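Local coordinates for adenine phosphoribosyltransferase, putative (Trypanosoma brucei brucei, PDB 5VN4), which probably catalyses the purine-salvage step in which adenine and 5-phospho-alpha-D-ribose 1-diphosphate are converted to AMP and diphosphate, at residues P124-E128 / A158-T162; P80-I84 / I98-V104; L27-E32 / L211-V216. Where two conformers were deposited one is given. Numbering follows the deposited sequence.

Contact 1: P124-E128 / A158-T162. With HSX (5-O-phosphono-alpha-D-ribofuranose), chain D; ADE (adenine), chain C; PPV (pyrophosphate), chain E.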
# COMPACT_ATOMS: atom_id res chain seq x y z
N PRO A 124 14.75 -11.34 -12.17
CA PRO A 124 13.79 -12.10 -11.36
C PRO A 124 14.21 -12.14 -9.90
O PRO A 124 15.39 -12.35 -9.58
CB PRO A 124 13.81 -13.49 -12.00
CG PRO A 124 14.21 -13.23 -13.42
CD PRO A 124 15.23 -12.13 -13.33
N TYR A 125 13.26 -11.90 -9.01
CA TYR A 125 13.57 -11.77 -7.59
C TYR A 125 13.39 -13.09 -6.85
O TYR A 125 12.80 -14.05 -7.36
CB TYR A 125 12.77 -10.64 -6.93
CG TYR A 125 11.26 -10.77 -6.96
CD1 TYR A 125 10.60 -11.69 -6.15
CD2 TYR A 125 10.49 -9.94 -7.77
CE1 TYR A 125 9.21 -11.79 -6.17
CE2 TYR A 125 9.11 -10.03 -7.79
CZ TYR A 125 8.47 -10.96 -6.99
OH TYR A 125 7.10 -11.04 -7.01
N THR A 126 13.92 -13.12 -5.63
CA THR A 126 13.64 -14.18 -4.67
C THR A 126 13.26 -13.54 -3.35
O THR A 126 13.57 -12.37 -3.09
CB THR A 126 14.85 -15.12 -4.50
OG1 THR A 126 15.96 -14.40 -3.95
CG2 THR A 126 15.27 -15.73 -5.84
N LYS A 127 12.55 -14.30 -2.51
CA LYS A 127 12.18 -13.86 -1.17
C LYS A 127 12.42 -15.03 -0.22
O LYS A 127 12.64 -16.16 -0.65
CB LYS A 127 10.70 -13.44 -1.09
CG LYS A 127 10.27 -12.30 -2.02
CD LYS A 127 8.76 -12.10 -1.91
CE LYS A 127 8.27 -10.84 -2.62
NZ LYS A 127 8.64 -9.59 -1.89
N GLU A 128 12.32 -14.76 1.09
CA GLU A 128 12.47 -15.83 2.08
C GLU A 128 11.61 -17.04 1.71
O GLU A 128 12.04 -18.19 1.87
CB GLU A 128 12.09 -15.33 3.48
CG GLU A 128 12.36 -16.36 4.59
CD GLU A 128 11.84 -15.98 5.98
OE1 GLU A 128 11.18 -14.93 6.13
OE2 GLU A 128 12.08 -16.75 6.93
N ALA A 158 14.14 -9.72 4.92
CA ALA A 158 14.46 -11.08 5.35
C ALA A 158 15.73 -11.49 4.61
O ALA A 158 16.83 -11.12 5.05
CB ALA A 158 13.25 -12.00 5.14
N THR A 159 15.63 -12.20 3.49
CA THR A 159 16.83 -12.55 2.73
C THR A 159 17.44 -11.34 2.01
O THR A 159 18.60 -11.42 1.59
CB THR A 159 16.53 -13.60 1.67
OG1 THR A 159 15.67 -13.04 0.65
CG2 THR A 159 15.89 -14.83 2.27
N GLY A 160 16.69 -10.26 1.84
CA GLY A 160 17.18 -9.14 1.06
C GLY A 160 17.02 -9.31 -0.44
O GLY A 160 17.47 -8.43 -1.19
N GLY A 161 16.36 -10.38 -0.89
CA GLY A 161 16.11 -10.52 -2.32
C GLY A 161 15.22 -9.43 -2.88
O GLY A 161 15.47 -8.91 -3.96
N THR A 162 14.17 -9.06 -2.15
CA THR A 162 13.31 -7.99 -2.63
C THR A 162 14.08 -6.68 -2.71
O THR A 162 14.01 -5.97 -3.72
CB THR A 162 12.07 -7.86 -1.74
OG1 THR A 162 11.39 -9.13 -1.70
CG2 THR A 162 11.12 -6.78 -2.27
C1 HSX D . 7.53 -9.96 1.61
O4 HSX D . 8.86 -10.37 1.26
C2 HSX D . 7.75 -8.67 2.37
O2 HSX D . 6.58 -7.84 2.36
C3 HSX D . 8.93 -8.06 1.65
O3 HSX D . 8.52 -7.44 0.41
C4 HSX D . 9.77 -9.28 1.32
C5 HSX D . 10.87 -9.54 2.35
O5 HSX D . 11.52 -10.79 2.09
P' HSX D . 12.99 -10.86 1.41
O1X HSX D . 12.86 -10.52 -0.07
O2X HSX D . 13.86 -9.89 2.16
O3X HSX D . 13.39 -12.30 1.65
O1 HSX D . 6.77 -9.73 0.42
N9 ADE C . 8.32 -11.47 4.24
C8 ADE C . 9.43 -12.26 4.16
N7 ADE C . 9.65 -12.98 5.24
C5 ADE C . 8.61 -12.63 6.08
C6 ADE C . 8.27 -13.05 7.39
N6 ADE C . 8.98 -13.94 8.11
N1 ADE C . 7.17 -12.51 7.95
C2 ADE C . 6.47 -11.61 7.24
N3 ADE C . 6.68 -11.15 6.01
C4 ADE C . 7.78 -11.71 5.48
O11 PPV E . 5.31 -11.71 -0.80
P1 PPV E . 4.16 -10.97 -1.46
O21 PPV E . 2.98 -11.85 -1.79
O31 PPV E . 4.62 -10.06 -2.57
OPP PPV E . 3.68 -9.97 -0.28
P2 PPV E . 2.74 -8.65 -0.29
O12 PPV E . 2.09 -8.89 1.05
O22 PPV E . 3.74 -7.50 -0.37
O32 PPV E . 1.77 -8.70 -1.44
O HOH W 1 15.83 -14.85 -1.37
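E128 and T162 each have 50 Å² covered across this contact, T159 45 Å². The backbone at E128 lies against T159: E128 CA is 3.6 Å from T159 CG2. Its N reaches the phosphate of the bound ribose 5-phosphate, with E128 N to HSX O3X at 2.7 Å, while the extended side chain accepts a hydrogen bond from the adenine amino group, ADE N6 to E128 OE1 at 3.1 Å. T162 meets the loop through its hydroxyl: K127 NZ donates to T162 OG1 at 2.8 Å, and T162 OG1 in turn donates to HSX O1X at 2.6 Å. K127 NZ also donates to the sugar, 3.0 Å to HSX O1; D154 and D155 also hydrogen-bond to this ligand. Segment 158-162 is the phosphate-binding loop of the type I phosphoribosyltransferase fold, running into helix 161-172 behind the N-cap residue G160; A158 N and G160 N both donate to HSX O2X, at 2.8 and 2.9 Å. T159 OG1 closes an ST turn by accepting from G161 N at 3.2 Å, and donates to HSX O3X at 2.6 Å. Beside it G161 CA makes a CA-H...O contact with T126 O at 3.2 Å; a CB on G161 would lie 2.0 Å from that oxygen, a clash.

Contact 2: P80-I84 / I98-V104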
# COMPACT_ATOMS: atom_id res chain seq x y z
N PRO A 80 18.93 16.67 1.59
CA PRO A 80 17.61 16.03 1.63
C PRO A 80 17.48 14.91 0.61
O PRO A 80 18.15 14.88 -0.42
CB PRO A 80 16.64 17.18 1.30
CG PRO A 80 17.43 18.43 1.50
CD PRO A 80 18.85 18.09 1.21
N ILE A 81 16.58 13.98 0.92
CA ILE A 81 16.17 12.98 -0.07
C ILE A 81 15.17 13.61 -1.04
O ILE A 81 14.49 14.59 -0.73
CB ILE A 81 15.61 11.71 0.60
CG1 ILE A 81 14.20 11.95 1.14
CG2 ILE A 81 16.53 11.22 1.72
CD1 ILE A 81 13.47 10.68 1.55
N THR A 82 15.09 13.03 -2.24
CA THR A 82 14.20 13.53 -3.28
C THR A 82 13.02 12.60 -3.57
O THR A 82 12.01 13.08 -4.10
CB THR A 82 14.96 13.78 -4.59
OG1 THR A 82 15.51 12.56 -5.08
CG2 THR A 82 16.08 14.82 -4.39
N HIS A 83 13.12 11.31 -3.25
CA HIS A 83 12.08 10.34 -3.57
C HIS A 83 12.12 9.22 -2.54
O HIS A 83 13.18 8.84 -2.07
CB HIS A 83 12.32 9.67 -4.93
CG HIS A 83 12.34 10.60 -6.09
ND1 HIS A 83 13.40 11.44 -6.35
CD2 HIS A 83 11.44 10.81 -7.08
CE1 HIS A 83 13.15 12.14 -7.44
NE2 HIS A 83 11.97 11.77 -7.91
N ILE A 84 10.94 8.69 -2.23
CA ILE A 84 10.81 7.41 -1.53
C ILE A 84 10.21 6.41 -2.50
O ILE A 84 9.19 6.68 -3.14
CB ILE A 84 9.94 7.55 -0.27
CG1 ILE A 84 10.62 8.49 0.74
CG2 ILE A 84 9.64 6.17 0.34
CD1 ILE A 84 9.79 8.78 1.94
N ILE A 98 5.05 8.88 5.05
CA ILE A 98 6.34 9.55 5.23
C ILE A 98 6.57 10.58 4.13
O ILE A 98 6.91 11.73 4.40
CB ILE A 98 7.47 8.51 5.29
CG1 ILE A 98 7.26 7.57 6.48
CG2 ILE A 98 8.83 9.20 5.38
CD1 ILE A 98 8.04 6.27 6.38
N ALA A 99 6.33 10.17 2.88
CA ALA A 99 6.59 11.04 1.74
C ALA A 99 5.76 12.31 1.79
O ALA A 99 6.24 13.38 1.40
CB ALA A 99 6.31 10.28 0.44
N VAL A 100 4.50 12.22 2.24
CA VAL A 100 3.67 13.42 2.26
C VAL A 100 4.23 14.46 3.22
O VAL A 100 4.21 15.66 2.93
CB VAL A 100 2.19 13.07 2.51
CG1 VAL A 100 1.96 12.60 3.93
CG2 VAL A 100 1.30 14.27 2.18
N GLU A 101 4.75 14.03 4.37
CA GLU A 101 5.30 14.99 5.32
C GLU A 101 6.63 15.56 4.85
O GLU A 101 6.96 16.70 5.18
CB GLU A 101 5.48 14.36 6.70
CG GLU A 101 4.23 13.73 7.27
CD GLU A 101 3.10 14.71 7.45
OE1 GLU A 101 3.37 15.93 7.60
OE2 GLU A 101 1.94 14.26 7.45
N LEU A 102 7.41 14.77 4.12
CA LEU A 102 8.65 15.27 3.55
C LEU A 102 8.43 16.05 2.27
O LEU A 102 9.37 16.67 1.77
CB LEU A 102 9.59 14.10 3.26
CG LEU A 102 10.10 13.32 4.48
CD1 LEU A 102 10.88 12.11 4.01
CD2 LEU A 102 10.96 14.21 5.37
N ASN A 103 7.21 16.03 1.73
CA ASN A 103 6.88 16.70 0.47
C ASN A 103 7.74 16.17 -0.68
O ASN A 103 8.33 16.93 -1.45
CB ASN A 103 6.98 18.22 0.59
CG ASN A 103 6.37 18.92 -0.60
OD1 ASN A 103 5.32 18.52 -1.09
ND2 ASN A 103 7.03 19.96 -1.08
N VAL A 104 7.81 14.85 -0.79
CA VAL A 104 8.55 14.21 -1.88
C VAL A 104 7.64 13.19 -2.56
O VAL A 104 6.68 12.68 -1.95
CB VAL A 104 9.85 13.55 -1.38
CG1 VAL A 104 10.81 14.59 -0.80
CG2 VAL A 104 9.55 12.43 -0.38
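I84 drives its CD1 methyl into helix 95-102, lying 3.6 Å from I98 CG2 and 4.1 Å from A99 CB, with L102 CD1 also 4.1 Å from the same I84 CD1. That one methyl therefore touches three helix residues, consistent with I84 having 68 Å² covered. Beyond the helix, I84 CG1 lies 4.2 Å from V104 CG2. V104, with 72 Å² covered, is the largest contributor from its segment: its CG1 sits 3.7 Å from I81 O and its CB 3.5 Å from T82 O, so its nearest neighbours in 80-84 are mostly backbone atoms. Strand 83-87, helix 95-102 and strand 106-109 form a beta-alpha-beta unit whose two parallel strands belong to the core sheet of the phosphoribosyltransferase fold. V104 belongs to the turn from helix to second strand, and a Schellman motif makes that turn: N103, with phi 59°, is the C-prime residue, V104 N donates to A99 O at 3.1 Å, and the N103 N to V100 O bond is weak at 3.3 Å. Earlier in the chain, I81 CD1 meets L102 CD1 at 3.8 Å. The helix is also packed by helix 60-75 of its own chain, and E101 forms a salt bridge with R67 of the second subunit.

Contact 3: L27-E32 / L211-V216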
# COMPACT_ATOMS: atom_id res chain seq x y z
N LEU A 27 9.86 2.98 21.36
CA LEU A 27 9.14 2.55 20.17
C LEU A 27 9.26 1.05 19.97
O LEU A 27 8.29 0.39 19.56
CB LEU A 27 9.63 3.33 18.94
CG LEU A 27 8.97 2.98 17.61
CD1 LEU A 27 7.45 3.09 17.70
CD2 LEU A 27 9.51 3.85 16.48
N ARG A 28 10.43 0.47 20.28
CA ARG A 28 10.55 -0.98 20.25
C ARG A 28 9.57 -1.64 21.22
O ARG A 28 8.93 -2.64 20.89
CB ARG A 28 11.98 -1.43 20.55
CG ARG A 28 12.11 -2.95 20.61
CD ARG A 28 13.54 -3.39 20.88
NE ARG A 28 14.44 -3.16 19.76
CZ ARG A 28 14.60 -3.98 18.72
NH1 ARG A 28 13.86 -5.08 18.61
NH2 ARG A 28 15.48 -3.68 17.77
N LYS A 29 9.45 -1.09 22.44
CA LYS A 29 8.53 -1.67 23.41
C LYS A 29 7.09 -1.65 22.90
O LYS A 29 6.32 -2.58 23.16
CB LYS A 29 8.66 -0.94 24.75
CG LYS A 29 10.06 -0.99 25.35
CD LYS A 29 10.45 -2.38 25.83
CE LYS A 29 11.81 -2.35 26.54
NZ LYS A 29 12.26 -3.66 27.07
N LYS A 30 6.71 -0.58 22.19
CA LYS A 30 5.37 -0.55 21.60
C LYS A 30 5.19 -1.64 20.54
O LYS A 30 4.15 -2.31 20.51
CB LYS A 30 5.08 0.83 20.99
CG LYS A 30 4.94 1.93 22.03
CD LYS A 30 4.62 3.27 21.40
CE LYS A 30 4.35 4.32 22.46
NZ LYS A 30 5.53 4.51 23.34
N PHE A 31 6.19 -1.83 19.67
CA PHE A 31 6.14 -2.92 18.70
C PHE A 31 6.01 -4.27 19.40
O PHE A 31 5.29 -5.16 18.92
CB PHE A 31 7.42 -2.94 17.85
CG PHE A 31 7.36 -2.11 16.59
CD1 PHE A 31 6.74 -2.60 15.45
CD2 PHE A 31 7.98 -0.88 16.53
CE1 PHE A 31 6.72 -1.84 14.26
CE2 PHE A 31 7.97 -0.13 15.36
CZ PHE A 31 7.34 -0.62 14.22
N GLU A 32 6.71 -4.45 20.52
CA GLU A 32 6.70 -5.75 21.20
C GLU A 32 5.31 -6.12 21.68
O GLU A 32 5.01 -7.31 21.82
CB GLU A 32 7.68 -5.74 22.37
CG GLU A 32 9.13 -5.83 21.92
CD GLU A 32 10.13 -5.63 23.05
OE1 GLU A 32 9.70 -5.39 24.19
OE2 GLU A 32 11.35 -5.72 22.78
N LEU A 211 13.26 -0.96 12.02
CA LEU A 211 12.97 -0.48 13.37
C LEU A 211 13.07 -1.59 14.41
O LEU A 211 13.72 -1.41 15.45
CB LEU A 211 11.60 0.20 13.41
CG LEU A 211 11.52 1.47 12.57
CD1 LEU A 211 10.18 2.18 12.82
CD2 LEU A 211 12.70 2.40 12.82
N VAL A 212 12.43 -2.74 14.17
CA VAL A 212 12.62 -3.86 15.08
C VAL A 212 13.23 -5.04 14.33
O VAL A 212 13.55 -4.95 13.14
CB VAL A 212 11.36 -4.21 15.91
CG1 VAL A 212 10.99 -3.03 16.81
CG2 VAL A 212 10.19 -4.59 15.01
N ASP A 213 13.44 -6.15 15.05
CA ASP A 213 14.20 -7.28 14.54
C ASP A 213 13.53 -8.56 15.03
O ASP A 213 12.44 -8.53 15.62
CB ASP A 213 15.68 -7.17 14.94
CG ASP A 213 15.90 -7.22 16.44
OD1 ASP A 213 14.92 -7.47 17.18
OD2 ASP A 213 17.06 -7.03 16.88
N GLU A 214 14.22 -9.68 14.82
CA GLU A 214 13.66 -10.99 15.15
C GLU A 214 13.35 -11.16 16.63
O GLU A 214 12.57 -12.05 16.99
CB GLU A 214 14.59 -12.11 14.67
CG GLU A 214 16.02 -12.05 15.22
CD GLU A 214 16.98 -11.31 14.30
OE1 GLU A 214 16.59 -10.26 13.75
OE2 GLU A 214 18.13 -11.77 14.11
N THR A 215 13.93 -10.34 17.51
CA THR A 215 13.61 -10.49 18.93
C THR A 215 12.17 -10.10 19.24
O THR A 215 11.67 -10.45 20.31
CB THR A 215 14.57 -9.68 19.82
OG1 THR A 215 14.33 -8.28 19.65
CG2 THR A 215 16.01 -10.00 19.49
N VAL A 216 11.51 -9.37 18.34
CA VAL A 216 10.10 -9.04 18.54
C VAL A 216 9.20 -10.27 18.37
O VAL A 216 8.07 -10.27 18.86
CB VAL A 216 9.67 -7.88 17.62
CG1 VAL A 216 9.28 -8.39 16.23
CG2 VAL A 216 8.54 -7.08 18.23
O HOH W 2 11.97 -6.51 20.16
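L211 CD1 lies 4.1 Å from both L27 CD2 and F31 CE2, in a hydrophobic layer that F69 of helix 60-75 also joins. V212 CB points toward helix 26-34; V212 CG1 is 3.7 Å from F31 CD2, and the same methyl lies over one face of the R28 guanidinium, with V212 CG2 over one face of the F31 ring. Helix 26-34, near the N-terminus, thus packs on the end of strand 208-213, 179 residues later; this core-sheet strand bends at 211-212, and beyond D213 the chain enters a 3-10 turn, 214-216. D213 pairs with R28, whose NH1 donates to D213 OD1 at 3.0 Å in a salt bridge, near the guanidinium plane; R28 NE and NH2 are held by the carbonyls of S22 and L21. D213 OD1 also accepts from T215 N at 3.1 Å, an Asx turn, and from T215 OG1 at 2.7 Å. One water accepts from R28 NH1 (2.8 Å) and donates to T215 OG1 (3.0 Å) and E32 OE2 (2.8 Å). V216 CG2 ends the walk, 3.7 Å from E32 CA and 3.8 Å from F31 O; N221 donates to the carbonyls of E32 and V216.

Contact 3 closes the longest loop, joining helix 26-34 to the end of strand 208-213; contacts 2 and 1 lie in series within that loop. Centres lie about 25 Å apart between 1 and 2 and between 2 and 3, about 22 Å between 1 and 3, and none touches another. Contacts 2 and 3 both reach the mixed core sheet, through strands 83-87 and 208-213, and both pack against helix 60-75. Contact 1, across the chain's centre from contact 2, is the one whose residues bind the ligands, together with other loops. Contact 2 is core packing near the second subunit; V216 of contact 3 has its side chain about 6 Å from that of A51, which binds adenine.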